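Local atomic coordinates of tyrosine-protein phosphatase YwqE (Bacillus subtilis, PDB entry 3QY7), a protein that removes phosphate from phosphotyrosine in proteins, including YwqD, YwqF and Ssb, as a manganese-dependent tyrosine phosphatase of the CpsB/CapC family. Residues T102-I107 with Q235-Q240; E142-P147 with K173-F178. All coordinates share one frame; numbering follows the deposited sequence.

Contact 1: residues T102-I107 with Q235-Q240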
# COMPACT_ATOMS: atom_id res chain seq x y z
N THR A 102 0.59 -7.12 11.43
CA THR A 102 -0.06 -8.32 10.91
C THR A 102 0.90 -9.14 10.06
O THR A 102 2.07 -8.81 9.94
CB THR A 102 -1.27 -7.97 10.03
OG1 THR A 102 -0.79 -7.36 8.80
CG2 THR A 102 -2.23 -7.03 10.77
N LYS A 103 0.37 -10.19 9.44
CA LYS A 103 1.17 -11.03 8.55
C LYS A 103 1.45 -10.38 7.21
O LYS A 103 2.20 -10.94 6.42
CB LYS A 103 0.48 -12.37 8.32
CG LYS A 103 -0.71 -12.32 7.38
CD LYS A 103 -1.31 -13.69 7.21
CE LYS A 103 -2.07 -14.10 8.43
NZ LYS A 103 -2.39 -15.57 8.37
N TYR A 104 0.82 -9.23 6.94
CA TYR A 104 0.98 -8.56 5.65
C TYR A 104 2.12 -7.56 5.71
O TYR A 104 2.19 -6.73 6.61
CB TYR A 104 -0.33 -7.86 5.27
CG TYR A 104 -1.45 -8.84 5.08
CD1 TYR A 104 -1.68 -9.43 3.84
CD2 TYR A 104 -2.24 -9.25 6.16
CE1 TYR A 104 -2.70 -10.36 3.66
CE2 TYR A 104 -3.26 -10.18 6.00
CZ TYR A 104 -3.48 -10.73 4.75
OH TYR A 104 -4.48 -11.66 4.58
N ILE A 105 3.03 -7.63 4.74
CA ILE A 105 4.20 -6.77 4.74
C ILE A 105 4.26 -6.07 3.39
O ILE A 105 4.06 -6.72 2.36
CB ILE A 105 5.52 -7.56 5.06
CG1 ILE A 105 6.75 -6.66 5.01
CG2 ILE A 105 5.65 -8.82 4.22
CD1 ILE A 105 8.04 -7.36 5.44
N LEU A 106 4.47 -4.75 3.42
CA LEU A 106 4.45 -3.93 2.20
C LEU A 106 5.85 -3.80 1.62
O LEU A 106 6.71 -3.15 2.20
CB LEU A 106 3.84 -2.55 2.51
CG LEU A 106 3.61 -1.63 1.29
CD1 LEU A 106 2.59 -2.23 0.34
CD2 LEU A 106 3.18 -0.25 1.77
N ILE A 107 6.05 -4.48 0.49
CA ILE A 107 7.34 -4.56 -0.17
C ILE A 107 7.25 -3.82 -1.49
O ILE A 107 6.36 -4.10 -2.30
CB ILE A 107 7.71 -6.05 -0.43
CG1 ILE A 107 7.76 -6.84 0.88
CG2 ILE A 107 9.05 -6.17 -1.20
CD1 ILE A 107 8.80 -6.39 1.86
N GLN A 235 -6.65 -11.40 9.21
CA GLN A 235 -7.36 -12.49 8.54
C GLN A 235 -6.80 -12.71 7.14
O GLN A 235 -6.04 -11.90 6.63
CB GLN A 235 -8.86 -12.18 8.44
CG GLN A 235 -9.59 -12.15 9.77
CD GLN A 235 -9.40 -13.42 10.54
OE1 GLN A 235 -8.64 -13.45 11.51
NE2 GLN A 235 -10.07 -14.48 10.12
N THR A 236 -7.21 -13.81 6.53
CA THR A 236 -6.77 -14.12 5.18
C THR A 236 -7.62 -13.35 4.18
O THR A 236 -8.84 -13.39 4.24
CB THR A 236 -6.87 -15.64 4.94
OG1 THR A 236 -6.05 -16.31 5.90
CG2 THR A 236 -6.41 -16.00 3.52
N ILE A 237 -6.97 -12.60 3.27
CA ILE A 237 -7.66 -11.84 2.23
C ILE A 237 -8.34 -12.74 1.21
O ILE A 237 -7.98 -13.92 1.06
CB ILE A 237 -6.71 -10.85 1.50
CG1 ILE A 237 -5.48 -11.58 0.95
CG2 ILE A 237 -6.28 -9.72 2.43
CD1 ILE A 237 -4.83 -10.88 -0.25
N PHE A 238 -9.32 -12.17 0.50
CA PHE A 238 -10.04 -12.90 -0.54
C PHE A 238 -9.38 -12.67 -1.89
O PHE A 238 -9.04 -11.54 -2.26
CB PHE A 238 -11.51 -12.49 -0.60
CG PHE A 238 -12.25 -12.68 0.69
CD1 PHE A 238 -13.26 -11.80 1.06
CD2 PHE A 238 -11.95 -13.75 1.55
CE1 PHE A 238 -13.97 -11.97 2.25
CE2 PHE A 238 -12.64 -13.92 2.74
CZ PHE A 238 -13.65 -13.02 3.09
N ARG A 239 -9.20 -13.77 -2.61
CA ARG A 239 -8.55 -13.73 -3.91
C ARG A 239 -9.43 -14.39 -4.95
O ARG A 239 -10.20 -15.31 -4.65
CB ARG A 239 -7.19 -14.45 -3.84
CG ARG A 239 -6.26 -13.91 -2.77
CD ARG A 239 -5.14 -14.89 -2.41
NE ARG A 239 -4.00 -14.70 -3.28
CZ ARG A 239 -2.84 -14.13 -2.93
NH1 ARG A 239 -2.61 -13.69 -1.70
NH2 ARG A 239 -1.91 -14.02 -3.85
N GLN A 240 -9.32 -13.89 -6.17
CA GLN A 240 -9.91 -14.56 -7.33
C GLN A 240 -8.76 -15.19 -8.13
O GLN A 240 -7.59 -14.79 -7.97
CB GLN A 240 -10.73 -13.56 -8.16
CG GLN A 240 -11.95 -12.95 -7.44
CD GLN A 240 -13.04 -13.96 -7.09
OE1 GLN A 240 -13.65 -13.88 -6.02
NE2 GLN A 240 -13.30 -14.90 -8.00
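Tyr104, at the start of strand 104-108, reaches across to the extended loop 235-240, the closest pair of CA atoms, Lys103 CA and Gln235 CA, being 8.7 Å apart. The tyrosine side chain therefore carries most of the contact. Its chi1 of -63° sets CG beside the backbone N, directing the ring toward loop 235-240, where the phenol hydroxyl is gripped by two backbone bonds. OH donates to Gln235 O at 2.6 Å, meeting a lone pair in the carbonyl plane with a C=O...O angle of 140°; this oxygen sits at the ring edge. In return, Ile237 N donates to Tyr104 OH over 3.0 Å along a bent path, 136° at the hydrogen. Both roles of the hydroxyl are thus used on the two sides of Thr236. Ile237 adds an apolar touch, its CG2 lying 3.8 Å from Tyr104 CZ and oblique to the ring. Lys103 CG lies over one ring face, near the rim. Thr102 OG1 lies at the ring edge and accepts from Tyr104 N at 3.1 Å, which closes an ST turn just ahead of the strand. Leu231 of helix 219-232 also touches Tyr104. The contact fastens a C-terminal segment, beyond the last helix, to a parallel strand of the TIM-barrel-like PHP fold.

Contact 2: residues E142-P147 with K173-F178; sequences EIRENP and KQLKAF
Arg144, on the last turn of helix 141-145, lies across Phe178 of helix 173-184; Arg144 CA and Phe178 CA, the closest pair across the segments, are 7.5 Å apart. Followed outward, Arg144 CB first comes within 4.2 Å of Phe178 CE2, at the ring's rim. CG is anti to the backbone N (chi1 -180°), and the chain then bends at chi2 (92°) to set CD over the ring face. There CD makes a CH-pi contact, 3.9 Å from the centroid of the Phe178 ring and displaced toward Phe178 CD2 and Phe178 CG. Beyond NE the guanidinium passes the ring, its plane turned 25° from that of Phe178, and its two terminal nitrogens diverge. NH1 lies 4.0 Å from Leu175 CD1, whereas NH2 lies against Gln174 CB at 3.2 Å, a close approach to a methylene. Gln174 O stands over one guanidinium face, offset toward the rim. The ring is met elsewhere by Pro147 CG at its edge, 4.2 Å from Phe178 CE1, and by Ile143 CG2, 4.0 Å from Phe178 CZ. Pro147 also touches Val245 near the end of the modelled chain. Across these segments the contact rests on packing: the arginine contributes its aliphatic stem to a buried aromatic ring and carries its charged tip out to the exposed Gln174.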
# COMPACT_ATOMS: atom_id res chain seq x y z
N GLU A 142 9.14 -2.58 -15.43
CA GLU A 142 9.21 -3.97 -15.91
C GLU A 142 7.89 -4.72 -15.89
O GLU A 142 7.59 -5.49 -16.81
CB GLU A 142 10.29 -4.77 -15.17
CG GLU A 142 10.61 -6.08 -15.87
CD GLU A 142 11.82 -6.82 -15.32
OE1 GLU A 142 12.41 -6.39 -14.29
OE2 GLU A 142 12.17 -7.85 -15.93
N ILE A 143 7.08 -4.54 -14.84
CA ILE A 143 5.76 -5.15 -14.83
C ILE A 143 4.91 -4.58 -15.98
O ILE A 143 4.17 -5.31 -16.62
CB ILE A 143 5.05 -4.97 -13.47
CG1 ILE A 143 5.75 -5.81 -12.40
CG2 ILE A 143 3.58 -5.33 -13.57
CD1 ILE A 143 5.32 -5.49 -10.96
N ARG A 144 5.04 -3.28 -16.21
CA ARG A 144 4.35 -2.60 -17.31
C ARG A 144 4.75 -3.21 -18.67
O ARG A 144 3.90 -3.45 -19.52
CB ARG A 144 4.68 -1.11 -17.26
CG ARG A 144 4.04 -0.23 -18.32
CD ARG A 144 2.71 0.35 -17.87
NE ARG A 144 2.26 1.35 -18.83
CZ ARG A 144 2.35 2.67 -18.65
NH1 ARG A 144 2.84 3.18 -17.52
NH2 ARG A 144 1.93 3.48 -19.61
N GLU A 145 6.04 -3.46 -18.83
CA GLU A 145 6.56 -4.07 -20.06
C GLU A 145 6.27 -5.58 -20.16
O GLU A 145 6.10 -6.13 -21.25
CB GLU A 145 8.06 -3.79 -20.16
CG GLU A 145 8.36 -2.34 -20.54
CD GLU A 145 9.77 -1.89 -20.16
OE1 GLU A 145 10.56 -2.71 -19.65
OE2 GLU A 145 10.08 -0.69 -20.38
N ASN A 146 6.22 -6.24 -19.01
CA ASN A 146 6.07 -7.69 -18.97
C ASN A 146 5.16 -8.05 -17.79
O ASN A 146 5.65 -8.45 -16.73
CB ASN A 146 7.45 -8.36 -18.87
CG ASN A 146 7.38 -9.89 -18.79
OD1 ASN A 146 6.37 -10.52 -19.14
ND2 ASN A 146 8.47 -10.48 -18.31
N PRO A 147 3.83 -7.90 -17.97
CA PRO A 147 2.91 -8.09 -16.83
C PRO A 147 2.89 -9.51 -16.28
O PRO A 147 2.47 -9.72 -15.14
CB PRO A 147 1.54 -7.71 -17.40
CG PRO A 147 1.80 -7.04 -18.70
CD PRO A 147 3.10 -7.57 -19.20
N LYS A 173 -3.09 9.13 -18.20
CA LYS A 173 -4.06 8.31 -18.87
C LYS A 173 -3.56 6.93 -19.03
O LYS A 173 -4.30 6.00 -19.13
CB LYS A 173 -4.29 8.87 -20.27
CG LYS A 173 -5.68 9.18 -20.62
CD LYS A 173 -5.89 9.62 -22.12
CE LYS A 173 -5.11 8.84 -23.15
NZ LYS A 173 -5.32 9.38 -24.52
N GLN A 174 -2.26 6.84 -19.09
CA GLN A 174 -1.66 5.57 -19.39
C GLN A 174 -1.67 4.68 -18.16
O GLN A 174 -2.04 3.57 -18.25
CB GLN A 174 -0.26 5.73 -19.92
CG GLN A 174 -0.27 6.32 -21.31
CD GLN A 174 -1.21 5.60 -22.22
OE1 GLN A 174 -2.25 6.11 -22.61
NE2 GLN A 174 -0.85 4.39 -22.55
N LEU A 175 -1.25 5.23 -17.04
CA LEU A 175 -1.28 4.51 -15.80
C LEU A 175 -2.72 3.96 -15.55
O LEU A 175 -2.87 2.81 -15.20
CB LEU A 175 -0.79 5.44 -14.69
CG LEU A 175 0.12 5.01 -13.57
CD1 LEU A 175 1.16 4.04 -14.04
CD2 LEU A 175 0.76 6.12 -12.75
N LYS A 176 -3.77 4.76 -15.77
CA LYS A 176 -5.16 4.28 -15.55
C LYS A 176 -5.53 3.04 -16.37
O LYS A 176 -6.11 2.07 -15.87
CB LYS A 176 -6.20 5.38 -15.81
CG LYS A 176 -7.64 4.91 -15.62
CD LYS A 176 -8.64 6.05 -15.81
CE LYS A 176 -10.05 5.50 -15.82
NZ LYS A 176 -11.07 6.57 -15.95
N ALA A 177 -5.25 3.11 -17.67
CA ALA A 177 -5.52 2.01 -18.57
C ALA A 177 -4.84 0.71 -18.13
O ALA A 177 -5.46 -0.35 -18.13
CB ALA A 177 -5.06 2.40 -19.98
N PHE A 178 -3.57 0.82 -17.73
CA PHE A 178 -2.81 -0.35 -17.29
C PHE A 178 -3.39 -0.94 -15.99
O PHE A 178 -3.49 -2.16 -15.84
CB PHE A 178 -1.33 -0.02 -17.13
CG PHE A 178 -0.48 -1.21 -16.78
CD1 PHE A 178 -0.53 -2.38 -17.54
CD2 PHE A 178 0.36 -1.17 -15.68
CE1 PHE A 178 0.25 -3.48 -17.22
CE2 PHE A 178 1.16 -2.28 -15.36
CZ PHE A 178 1.09 -3.42 -16.11

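From the N terminus, the chain passes the metal ligands His5, His7, Asp14, His42 and Glu80 before reaching residues 102-107, leading into strand 104-108, where contact 1 begins. It continues through strand 131-135 to helix 141-145, the start of contact 2. That contact closes a short loop at helix 173-184, after helix 148-155 and strand 159-163. The chain then runs through strand 190-192 and the last two helices before residues 235-240 complete contact 1, so the smaller loop lies wholly within the larger. Contact 1 joins the C-terminal segment to a strand of the parallel sheet, while contact 2 pairs two outer helices. Their centres are 23 Å apart and their nearest atoms about 9 Å apart.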